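PDB 4NEK: enoyl-CoA hydratase/carnithine racemase from Magnetospirillum magneticum, which probably shifts the double bond of enoyl-CoA esters from the delta-3 to the delta-2 position, as a crotonase-like isomerase. Local coordinates for residues 44-49 with 196-201; 108-113 with 170-175; 211-214 with 220-223. All blocks are in the same frame, centred on the assembly; numbering follows the deposited sequence.

Contact 1: 44-49 with 196-201; sequences ADDDVN and KPRSIL
The R198 side chain reaches from the start of helix 198-208 into the turn D45-V48, which D45 braces by accepting the backbone N-H of D47 in an Asx turn. R198 CG stands anti to the backbone N (chi1 -176°), directing the chain at the turn. R198 CB comes within 4.2 Å of N49 OD1. R198 CD lies 3.4 Å and R198 NE 3.8 Å from N49 OD1, the amide turned steeply against the guanidinium; N49 ND2 bonds A194 O. A bend at chi3 brings the guanidinium edge to the turn. NH1 of R198 donates to two backbone carbonyls, D46 O and V48 O, each at 2.9 Å and each met from above its carbonyl plane. At the tip, R198 NH2 makes a salt bridge to D46 OD1 (2.6 Å, N-H...O 164°), so D46 is gripped end-on through both backbone and side chain. A leucine here would probably leave the D46 carboxylate without its counter-charge and the turn less firmly held. K92 also donates to V48 O. The contact joins the link between helix 29-44 and strand 50-54 to helix 198-208; P197, its N-cap residue, and I200 pack on A234 of helix 233-243.

Contact 2: 108-113 with 170-175; sequences TLLPHC and VGLING
L172 puts a single methyl, CD1, against both L110 and P111, and the tight part of the contact is built round it. Its CG is anti to the backbone N (chi1 -168°), which carries the isobutyl end across to the short 3-10 segment 110-112. There, L172 CD1 sits over one end of the pyrrolidine ring, 3.8 Å from both CG and CD of P111, and touches L110 CB at 4.1 Å. The neighbouring branch is packed more loosely: L172 CD2 comes no nearer than 4.5 Å to L110 CD1. No hydrogen bond crosses between the segments, so direct contact here is purely apolar. Beyond L172 the segments part, for the I173 side chain turns to V116 and A118 instead, while P111, only partly exposed, also packs on T142 and M143 of helix 139-147. Polar linkage comes from a second subunit, whose R150 donates to C113 O through NH1 and to G171 O through NE, bridging the two segments at their backbones. G171 ends helix 164-169 in a Schellman motif at positive phi. From there the chain runs into strand 175-176, whose pairing beside strand 115-118 begins with backbone bonds of N174 to V116 and G175 to A118. The contact thus packs together the two connections that lead into these adjacent parallel strands of the main sheet, with helix 139-147 alongside P111.

Contact 3: 211-214 with 220-223; sequences PAEP and TREA
E213 and R221 meet through a two-pronged salt bridge, which makes up the whole direct contact between 211-214 and 220-223. The grip is side-on: R221 NH2 donates to E213 OE1 at 2.7 Å and R221 NE donates to E213 OE2 at 2.8 Å. Both oxygens use their syn lone pairs, the first bond is practically straight (177°), and the two flat groups are nearly coplanar, their planes 18° apart. The E213 chain places CG between its backbone N and carbonyl carbon (chi1 65°) and is extended beyond CG, which carries the carboxylate across to the helix, while R221 bends at chi3 to turn its NE edge to the carboxylate.

A further charged partner belongs to the same helix. R218 NE forms a second salt bridge with E213 OE2, so that this oxygen serves two arginines, and a weak bond joins R218 NH2 to P211 O.

Hydrogen bonds link the neighbourhood to neutral groups of a second subunit. Q141 of that subunit donates to the backbone O of E213, and E222 reaches S140 OG and the backbone N of G138 there. A212 also packs on Q141 of that subunit.

Two arginines on one carboxylate would probably favour its ionised form, and paired, nearly coplanar bonds restrict rotation of both groups. The chemistry therefore implies an electrostatic tie that fastens the incoming loop, just ahead of the N-cap residue P214, back onto the second turn of helix 215-230, in a region that also borders the subunit interface.

From the N terminus, the chain leaves helix 29-44 and enters 44-49, which waits 146 residues for its partner 196-201; contact 1 thus closes the long loop that holds most of the central sheet. Contact 2 is nested within it, joining the approach to strand 115-118 with the approach to strand 175-176. Contact 3 follows in series: after helix 198-208, the short loop 211-214 folds back on helix 215-230 across only five residues. None of the three touches another, their centres lying about 22 to 23 Å apart. Together they tie the sheet's connections and the C-terminal helices, and each also borders a second subunit.

Contact 1: 44-49 with 196-201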
ATOM      1  N   ALA C  44     -35.604  10.784  16.071  1.00 38.33           N
ATOM      2  CA  ALA C  44     -37.002  10.538  16.469  1.00 40.30           C
ATOM      3  C   ALA C  44     -37.955  10.311  15.300  1.00 38.84           C
ATOM      4  O   ALA C  44     -39.014   9.740  15.480  1.00 36.98           O
ATOM      5  CB  ALA C  44     -37.508  11.695  17.289  1.00 37.12           C
ATOM      6  N   ASP C  45     -37.552  10.687  14.093  1.00 38.09           N
ATOM      7  CA  ASP C  45     -38.431  10.578  12.928  1.00 38.00           C
ATOM      8  C   ASP C  45     -38.437   9.184  12.318  1.00 40.73           C
ATOM      9  O   ASP C  45     -37.431   8.676  11.788  1.00 41.48           O
ATOM     10  CB  ASP C  45     -37.982  11.591  11.880  1.00 41.80           C
ATOM     11  CG  ASP C  45     -38.915  11.674  10.666  1.00 44.27           C
ATOM     12  OD1 ASP C  45     -39.819  10.805  10.510  1.00 46.26           O
ATOM     13  OD2 ASP C  45     -38.702  12.623   9.854  1.00 44.51           O
ATOM     14  N   ASP C  46     -39.603   8.588  12.326  1.00 39.37           N
ATOM     15  CA  ASP C  46     -39.790   7.283  11.770  1.00 42.57           C
ATOM     16  C   ASP C  46     -39.588   7.204  10.251  1.00 38.60           C
ATOM     17  O   ASP C  46     -39.360   6.139   9.720  1.00 38.10           O
ATOM     18  CB  ASP C  46     -41.178   6.824  12.125  1.00 51.71           C
ATOM     19  CG  ASP C  46     -41.386   5.343  11.840  1.00 58.99           C
ATOM     20  OD1 ASP C  46     -40.574   4.598  11.290  1.00 71.89           O
ATOM     21  OD2 ASP C  46     -42.449   4.895  12.116  1.00 72.09           O
ATOM     22  N   ASP C  47     -39.650   8.302   9.539  1.00 38.34           N
ATOM     23  CA  ASP C  47     -39.375   8.258   8.094  1.00 42.65           C
ATOM     24  C   ASP C  47     -37.902   8.304   7.758  1.00 36.29           C
ATOM     25  O   ASP C  47     -37.524   8.221   6.595  1.00 32.44           O
ATOM     26  CB  ASP C  47     -40.021   9.458   7.400  1.00 50.25           C
ATOM     27  CG  ASP C  47     -41.536   9.451   7.516  1.00 56.32           C
ATOM     28  OD1 ASP C  47     -42.134   8.396   7.253  1.00 59.57           O
ATOM     29  OD2 ASP C  47     -42.111  10.491   7.877  1.00 63.58           O
ATOM     30  N   VAL C  48     -37.073   8.483   8.769  1.00 33.66           N
ATOM     31  CA  VAL C  48     -35.631   8.560   8.585  1.00 32.00           C
ATOM     32  C   VAL C  48     -34.909   7.281   9.021  1.00 29.52           C
ATOM     33  O   VAL C  48     -35.055   6.837  10.152  1.00 27.86           O
ATOM     34  CB  VAL C  48     -35.077   9.689   9.404  1.00 31.35           C
ATOM     35  CG1 VAL C  48     -33.557   9.667   9.365  1.00 34.67           C
ATOM     36  CG2 VAL C  48     -35.598  10.988   8.857  1.00 32.03           C
ATOM     37  N   ASN C  49     -34.145   6.712   8.104  1.00 27.98           N
ATOM     38  CA  ASN C  49     -33.339   5.559   8.394  1.00 28.55           C
ATOM     39  C   ASN C  49     -31.860   5.849   8.510  1.00 28.62           C
ATOM     40  O   ASN C  49     -31.168   5.127   9.221  1.00 25.73           O
ATOM     41  CB  ASN C  49     -33.503   4.538   7.289  1.00 31.23           C
ATOM     42  CG  ASN C  49     -34.872   3.888   7.302  1.00 32.48           C
ATOM     43  OD1 ASN C  49     -35.699   4.142   8.170  1.00 34.35           O
ATOM     44  ND2 ASN C  49     -35.081   3.001   6.377  1.00 31.72           N
ATOM     45  N   LYS C 196     -31.693  -1.405   4.010  1.00 28.14           N
ATOM     46  CA  LYS C 196     -31.592  -2.511   4.939  1.00 27.55           C
ATOM     47  C   LYS C 196     -32.743  -2.413   5.944  1.00 28.75           C
ATOM     48  O   LYS C 196     -33.330  -1.346   6.098  1.00 30.46           O
ATOM     49  CB  LYS C 196     -30.307  -2.412   5.741  1.00 27.23           C
ATOM     50  CG  LYS C 196     -29.071  -2.304   4.927  1.00 26.38           C
ATOM     51  CD  LYS C 196     -29.006  -3.342   3.853  1.00 27.21           C
ATOM     52  CE  LYS C 196     -27.554  -3.509   3.434  1.00 27.41           C
ATOM     53  NZ  LYS C 196     -27.487  -4.081   2.093  1.00 26.86           N
ATOM     54  N   PRO C 197     -33.032  -3.506   6.666  1.00 29.00           N
ATOM     55  CA  PRO C 197     -34.015  -3.449   7.758  1.00 31.99           C
ATOM     56  C   PRO C 197     -33.536  -2.633   8.954  1.00 31.08           C
ATOM     57  O   PRO C 197     -32.610  -3.046   9.657  1.00 34.51           O
ATOM     58  CB  PRO C 197     -34.200  -4.935   8.151  1.00 33.57           C
ATOM     59  CG  PRO C 197     -32.959  -5.623   7.691  1.00 32.53           C
ATOM     60  CD  PRO C 197     -32.504  -4.869   6.481  1.00 31.29           C
ATOM     61  N   ARG C 198     -34.173  -1.488   9.181  1.00 31.87           N
ATOM     62  CA  ARG C 198     -33.694  -0.533  10.148  1.00 33.59           C
ATOM     63  C   ARG C 198     -33.447  -1.121  11.528  1.00 31.62           C
ATOM     64  O   ARG C 198     -32.444  -0.803  12.180  1.00 33.24           O
ATOM     65  CB  ARG C 198     -34.620   0.683  10.259  1.00 35.97           C
ATOM     66  CG  ARG C 198     -34.031   1.728  11.232  1.00 43.78           C
ATOM     67  CD  ARG C 198     -34.797   3.048  11.301  1.00 46.44           C
ATOM     68  NE  ARG C 198     -36.176   2.829  11.725  1.00 50.57           N
ATOM     69  CZ  ARG C 198     -37.184   3.666  11.523  1.00 48.20           C
ATOM     70  NH1 ARG C 198     -37.017   4.824  10.920  1.00 47.43           N
ATOM     71  NH2 ARG C 198     -38.375   3.321  11.940  1.00 55.24           N
ATOM     72  N   SER C 199     -34.362  -1.922  12.017  1.00 30.49           N
ATOM     73  CA  SER C 199     -34.260  -2.325  13.423  1.00 33.05           C
ATOM     74  C   SER C 199     -33.051  -3.215  13.606  1.00 31.73           C
ATOM     75  O   SER C 199     -32.397  -3.153  14.617  1.00 38.69           O
ATOM     76  CB  SER C 199     -35.520  -3.042  13.853  1.00 33.30           C
ATOM     77  OG  SER C 199     -35.758  -4.065  12.924  1.00 42.42           O
ATOM     78  N   ILE C 200     -32.749  -4.037  12.620  1.00 28.87           N
ATOM     79  CA  ILE C 200     -31.554  -4.858  12.679  1.00 29.13           C
ATOM     80  C   ILE C 200     -30.284  -4.050  12.503  1.00 28.10           C
ATOM     81  O   ILE C 200     -29.315  -4.206  13.250  1.00 29.63           O
ATOM     82  CB  ILE C 200     -31.535  -5.908  11.551  1.00 33.64           C
ATOM     83  CG1 ILE C 200     -32.846  -6.729  11.520  1.00 35.13           C
ATOM     84  CG2 ILE C 200     -30.334  -6.823  11.712  1.00 31.42           C
ATOM     85  CD1 ILE C 200     -33.188  -7.434  12.821  1.00 33.75           C
ATOM     86  N   LEU C 201     -30.297  -3.157  11.533  1.00 27.13           N
ATOM     87  CA  LEU C 201     -29.141  -2.346  11.255  1.00 25.72           C
ATOM     88  C   LEU C 201     -28.698  -1.567  12.464  1.00 27.83           C
ATOM     89  O   LEU C 201     -27.502  -1.463  12.770  1.00 28.78           O
ATOM     90  CB  LEU C 201     -29.442  -1.371  10.150  1.00 26.87           C
ATOM     91  CG  LEU C 201     -28.227  -0.679   9.545  1.00 28.99           C
ATOM     92  CD1 LEU C 201     -27.164  -1.650   9.080  1.00 28.73           C
ATOM     93  CD2 LEU C 201     -28.650   0.159   8.349  1.00 30.68           C
TER

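Contact 2: 108-113 with 170-175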
ATOM      1  N   THR C 108     -12.448  15.525  13.420  1.00 26.03           N
ATOM      2  CA  THR C 108     -12.568  14.693  14.633  1.00 27.39           C
ATOM      3  C   THR C 108     -13.958  14.141  14.790  1.00 27.18           C
ATOM      4  O   THR C 108     -14.197  13.238  15.583  1.00 26.06           O
ATOM      5  CB  THR C 108     -12.238  15.467  15.909  1.00 27.02           C
ATOM      6  OG1 THR C 108     -13.100  16.602  15.999  1.00 26.85           O
ATOM      7  CG2 THR C 108     -10.790  15.936  15.896  1.00 27.36           C
ATOM      8  N   LEU C 109     -14.858  14.665  13.994  1.00 27.13           N
ATOM      9  CA  LEU C 109     -16.176  14.095  13.851  1.00 29.14           C
ATOM     10  C   LEU C 109     -16.232  12.775  13.068  1.00 26.88           C
ATOM     11  O   LEU C 109     -17.113  11.929  13.269  1.00 27.16           O
ATOM     12  CB  LEU C 109     -16.991  15.103  13.089  1.00 31.98           C
ATOM     13  CG  LEU C 109     -18.450  14.757  12.958  1.00 39.59           C
ATOM     14  CD1 LEU C 109     -19.099  14.904  14.319  1.00 41.31           C
ATOM     15  CD2 LEU C 109     -19.111  15.638  11.898  1.00 41.46           C
ATOM     16  N   LEU C 110     -15.309  12.591  12.154  1.00 25.46           N
ATOM     17  CA  LEU C 110     -15.441  11.510  11.198  1.00 22.80           C
ATOM     18  C   LEU C 110     -15.379  10.140  11.824  1.00 20.97           C
ATOM     19  O   LEU C 110     -15.978   9.179  11.291  1.00 24.23           O
ATOM     20  CB  LEU C 110     -14.379  11.655  10.132  1.00 24.85           C
ATOM     21  CG  LEU C 110     -14.487  12.975   9.373  1.00 26.19           C
ATOM     22  CD1 LEU C 110     -13.370  13.079   8.340  1.00 27.77           C
ATOM     23  CD2 LEU C 110     -15.820  13.156   8.704  1.00 24.36           C
ATOM     24  N   PRO C 111     -14.642   9.991  12.925  1.00 20.24           N
ATOM     25  CA  PRO C 111     -14.620   8.638  13.538  1.00 21.72           C
ATOM     26  C   PRO C 111     -15.968   8.193  14.111  1.00 23.38           C
ATOM     27  O   PRO C 111     -16.168   7.020  14.322  1.00 20.82           O
ATOM     28  CB  PRO C 111     -13.625   8.775  14.643  1.00 22.04           C
ATOM     29  CG  PRO C 111     -12.688   9.849  14.165  1.00 20.80           C
ATOM     30  CD  PRO C 111     -13.543  10.812  13.401  1.00 20.02           C
ATOM     31  N   HIS C 112     -16.895   9.124  14.288  1.00 25.39           N
ATOM     32  CA  HIS C 112     -18.236   8.773  14.690  1.00 28.08           C
ATOM     33  C   HIS C 112     -19.159   8.494  13.507  1.00 28.72           C
ATOM     34  O   HIS C 112     -20.286   8.099  13.718  1.00 31.47           O
ATOM     35  CB  HIS C 112     -18.811   9.897  15.536  1.00 30.75           C
ATOM     36  CG  HIS C 112     -17.926  10.280  16.662  1.00 34.67           C
ATOM     37  ND1 HIS C 112     -17.716   9.453  17.743  1.00 36.88           N
ATOM     38  CD2 HIS C 112     -17.130  11.358  16.843  1.00 38.26           C
ATOM     39  CE1 HIS C 112     -16.834  10.010  18.551  1.00 41.67           C
ATOM     40  NE2 HIS C 112     -16.469  11.171  18.032  1.00 41.33           N
ATOM     41  N   CYS C 113     -18.696   8.687  12.283  1.00 26.20           N
ATOM     42  CA  CYS C 113     -19.481   8.315  11.148  1.00 25.75           C
ATOM     43  C   CYS C 113     -19.318   6.833  10.819  1.00 25.95           C
ATOM     44  O   CYS C 113     -18.325   6.218  11.189  1.00 27.36           O
ATOM     45  CB  CYS C 113     -19.128   9.196   9.975  1.00 27.24           C
ATOM     46  SG  CYS C 113     -19.505  10.934  10.348  1.00 31.34           S
ATOM     47  N   VAL C 170      -5.460   4.715   7.411  1.00 24.50           N
ATOM     48  CA  VAL C 170      -5.775   4.443   8.788  1.00 25.77           C
ATOM     49  C   VAL C 170      -7.253   4.203   9.037  1.00 29.06           C
ATOM     50  O   VAL C 170      -7.650   4.045  10.191  1.00 31.61           O
ATOM     51  CB  VAL C 170      -5.277   5.562   9.719  1.00 27.34           C
ATOM     52  CG1 VAL C 170      -3.809   5.840   9.449  1.00 27.05           C
ATOM     53  CG2 VAL C 170      -6.097   6.849   9.583  1.00 26.02           C
ATOM     54  N   GLY C 171      -8.081   4.161   7.989  1.00 28.83           N
ATOM     55  CA  GLY C 171      -9.482   3.812   8.175  1.00 27.60           C
ATOM     56  C   GLY C 171     -10.375   4.956   8.653  1.00 28.38           C
ATOM     57  O   GLY C 171     -11.497   4.762   9.178  1.00 24.60           O
ATOM     58  N   LEU C 172      -9.916   6.166   8.411  1.00 28.74           N
ATOM     59  CA  LEU C 172     -10.738   7.319   8.707  1.00 27.26           C
ATOM     60  C   LEU C 172     -11.800   7.514   7.653  1.00 25.74           C
ATOM     61  O   LEU C 172     -12.850   8.054   7.930  1.00 24.80           O
ATOM     62  CB  LEU C 172      -9.868   8.559   8.800  1.00 27.86           C
ATOM     63  CG  LEU C 172     -10.529   9.787   9.380  1.00 29.65           C
ATOM     64  CD1 LEU C 172     -10.937   9.608  10.853  1.00 31.30           C
ATOM     65  CD2 LEU C 172      -9.561  10.940   9.258  1.00 30.49           C
ATOM     66  N   ILE C 173     -11.516   7.113   6.431  1.00 25.68           N
ATOM     67  CA  ILE C 173     -12.501   7.246   5.334  1.00 24.69           C
ATOM     68  C   ILE C 173     -12.546   5.921   4.602  1.00 25.38           C
ATOM     69  O   ILE C 173     -11.569   5.180   4.637  1.00 27.56           O
ATOM     70  CB  ILE C 173     -12.140   8.342   4.299  1.00 22.13           C
ATOM     71  CG1 ILE C 173     -10.829   8.015   3.599  1.00 21.75           C
ATOM     72  CG2 ILE C 173     -12.045   9.683   4.971  1.00 22.69           C
ATOM     73  CD1 ILE C 173     -10.394   9.100   2.625  1.00 22.73           C
ATOM     74  N   ASN C 174     -13.629   5.681   3.885  1.00 24.05           N
ATOM     75  CA  ASN C 174     -13.754   4.484   3.138  1.00 24.01           C
ATOM     76  C   ASN C 174     -13.079   4.624   1.793  1.00 27.01           C
ATOM     77  O   ASN C 174     -12.654   3.617   1.218  1.00 35.28           O
ATOM     78  CB  ASN C 174     -15.209   4.159   2.901  1.00 23.72           C
ATOM     79  CG  ASN C 174     -15.909   3.721   4.154  1.00 22.88           C
ATOM     80  OD1 ASN C 174     -16.045   2.546   4.422  1.00 27.84           O
ATOM     81  ND2 ASN C 174     -16.331   4.659   4.928  1.00 20.64           N
ATOM     82  N   GLY C 175     -13.021   5.819   1.232  1.00 24.31           N
ATOM     83  CA  GLY C 175     -12.525   5.931  -0.121  1.00 23.40           C
ATOM     84  C   GLY C 175     -12.555   7.326  -0.676  1.00 22.84           C
ATOM     85  O   GLY C 175     -13.121   8.224  -0.092  1.00 21.87           O
TER

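Contact 3: 211-214 with 220-223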
ATOM      1  N   PRO C 211     -18.254  -0.966  23.759  1.00 34.43           N
ATOM      2  CA  PRO C 211     -16.848  -1.069  24.135  1.00 33.50           C
ATOM      3  C   PRO C 211     -16.395  -2.504  24.156  1.00 31.92           C
ATOM      4  O   PRO C 211     -17.158  -3.393  24.509  1.00 32.32           O
ATOM      5  CB  PRO C 211     -16.815  -0.479  25.547  1.00 31.78           C
ATOM      6  CG  PRO C 211     -17.920   0.494  25.550  1.00 31.83           C
ATOM      7  CD  PRO C 211     -19.009  -0.111  24.695  1.00 32.02           C
ATOM      8  N   ALA C 212     -15.157  -2.706  23.735  1.00 32.71           N
ATOM      9  CA  ALA C 212     -14.579  -4.026  23.634  1.00 31.28           C
ATOM     10  C   ALA C 212     -14.509  -4.685  24.990  1.00 30.65           C
ATOM     11  O   ALA C 212     -14.325  -4.020  26.001  1.00 31.22           O
ATOM     12  CB  ALA C 212     -13.188  -3.932  23.037  1.00 31.37           C
ATOM     13  N   GLU C 213     -14.688  -5.989  25.014  1.00 31.12           N
ATOM     14  CA  GLU C 213     -14.843  -6.706  26.257  1.00 31.99           C
ATOM     15  C   GLU C 213     -14.248  -8.081  26.102  1.00 31.47           C
ATOM     16  O   GLU C 213     -13.919  -8.482  25.000  1.00 30.20           O
ATOM     17  CB  GLU C 213     -16.337  -6.783  26.594  1.00 31.34           C
ATOM     18  CG  GLU C 213     -17.159  -7.576  25.630  1.00 33.53           C
ATOM     19  CD  GLU C 213     -18.658  -7.304  25.768  1.00 38.42           C
ATOM     20  OE1 GLU C 213     -19.149  -7.176  26.911  1.00 39.66           O
ATOM     21  OE2 GLU C 213     -19.373  -7.248  24.729  1.00 36.51           O
ATOM     22  N   PRO C 214     -14.126  -8.820  27.190  1.00 32.06           N
ATOM     23  CA  PRO C 214     -13.634 -10.183  27.029  1.00 35.79           C
ATOM     24  C   PRO C 214     -14.460 -10.931  26.002  1.00 37.68           C
ATOM     25  O   PRO C 214     -15.684 -10.851  25.992  1.00 40.40           O
ATOM     26  CB  PRO C 214     -13.826 -10.798  28.423  1.00 34.81           C
ATOM     27  CG  PRO C 214     -13.696  -9.632  29.342  1.00 33.48           C
ATOM     28  CD  PRO C 214     -14.358  -8.491  28.602  1.00 32.96           C
ATOM     29  N   THR C 220     -21.604 -13.975  24.145  1.00 34.36           N
ATOM     30  CA  THR C 220     -22.875 -14.034  24.843  1.00 32.88           C
ATOM     31  C   THR C 220     -23.773 -12.879  24.423  1.00 31.47           C
ATOM     32  O   THR C 220     -24.961 -13.060  24.157  1.00 30.35           O
ATOM     33  CB  THR C 220     -22.627 -14.014  26.360  1.00 33.26           C
ATOM     34  OG1 THR C 220     -21.923 -15.195  26.706  1.00 34.40           O
ATOM     35  CG2 THR C 220     -23.900 -13.977  27.132  1.00 32.71           C
ATOM     36  N   ARG C 221     -23.203 -11.684  24.400  1.00 30.97           N
ATOM     37  CA  ARG C 221     -23.972 -10.509  24.040  1.00 31.26           C
ATOM     38  C   ARG C 221     -24.569 -10.629  22.647  1.00 33.59           C
ATOM     39  O   ARG C 221     -25.751 -10.375  22.458  1.00 36.66           O
ATOM     40  CB  ARG C 221     -23.091  -9.270  24.126  1.00 30.95           C
ATOM     41  CG  ARG C 221     -23.851  -7.979  23.930  1.00 31.11           C
ATOM     42  CD  ARG C 221     -22.930  -6.781  23.862  1.00 33.91           C
ATOM     43  NE  ARG C 221     -22.095  -6.694  25.047  1.00 33.12           N
ATOM     44  CZ  ARG C 221     -22.497  -6.184  26.196  1.00 35.63           C
ATOM     45  NH1 ARG C 221     -23.708  -5.671  26.313  1.00 36.89           N
ATOM     46  NH2 ARG C 221     -21.679  -6.165  27.228  1.00 37.33           N
ATOM     47  N   GLU C 222     -23.759 -11.029  21.677  1.00 34.45           N
ATOM     48  CA  GLU C 222     -24.217 -11.095  20.296  1.00 35.34           C
ATOM     49  C   GLU C 222     -25.305 -12.106  20.200  1.00 34.94           C
ATOM     50  O   GLU C 222     -26.310 -11.877  19.533  1.00 33.47           O
ATOM     51  CB  GLU C 222     -23.089 -11.497  19.333  1.00 39.16           C
ATOM     52  CG  GLU C 222     -22.046 -10.405  19.065  1.00 43.08           C
ATOM     53  CD  GLU C 222     -20.840 -10.896  18.249  1.00 48.05           C
ATOM     54  OE1 GLU C 222     -20.615 -12.137  18.192  1.00 48.14           O
ATOM     55  OE2 GLU C 222     -20.125 -10.035  17.654  1.00 44.71           O
ATOM     56  N   ALA C 223     -25.089 -13.238  20.860  1.00 35.98           N
ATOM     57  CA  ALA C 223     -26.024 -14.362  20.788  1.00 34.72           C
ATOM     58  C   ALA C 223     -27.402 -14.014  21.354  1.00 31.75           C
ATOM     59  O   ALA C 223     -28.415 -14.337  20.753  1.00 31.80           O
ATOM     60  CB  ALA C 223     -25.450 -15.576  21.494  1.00 33.16           C
TER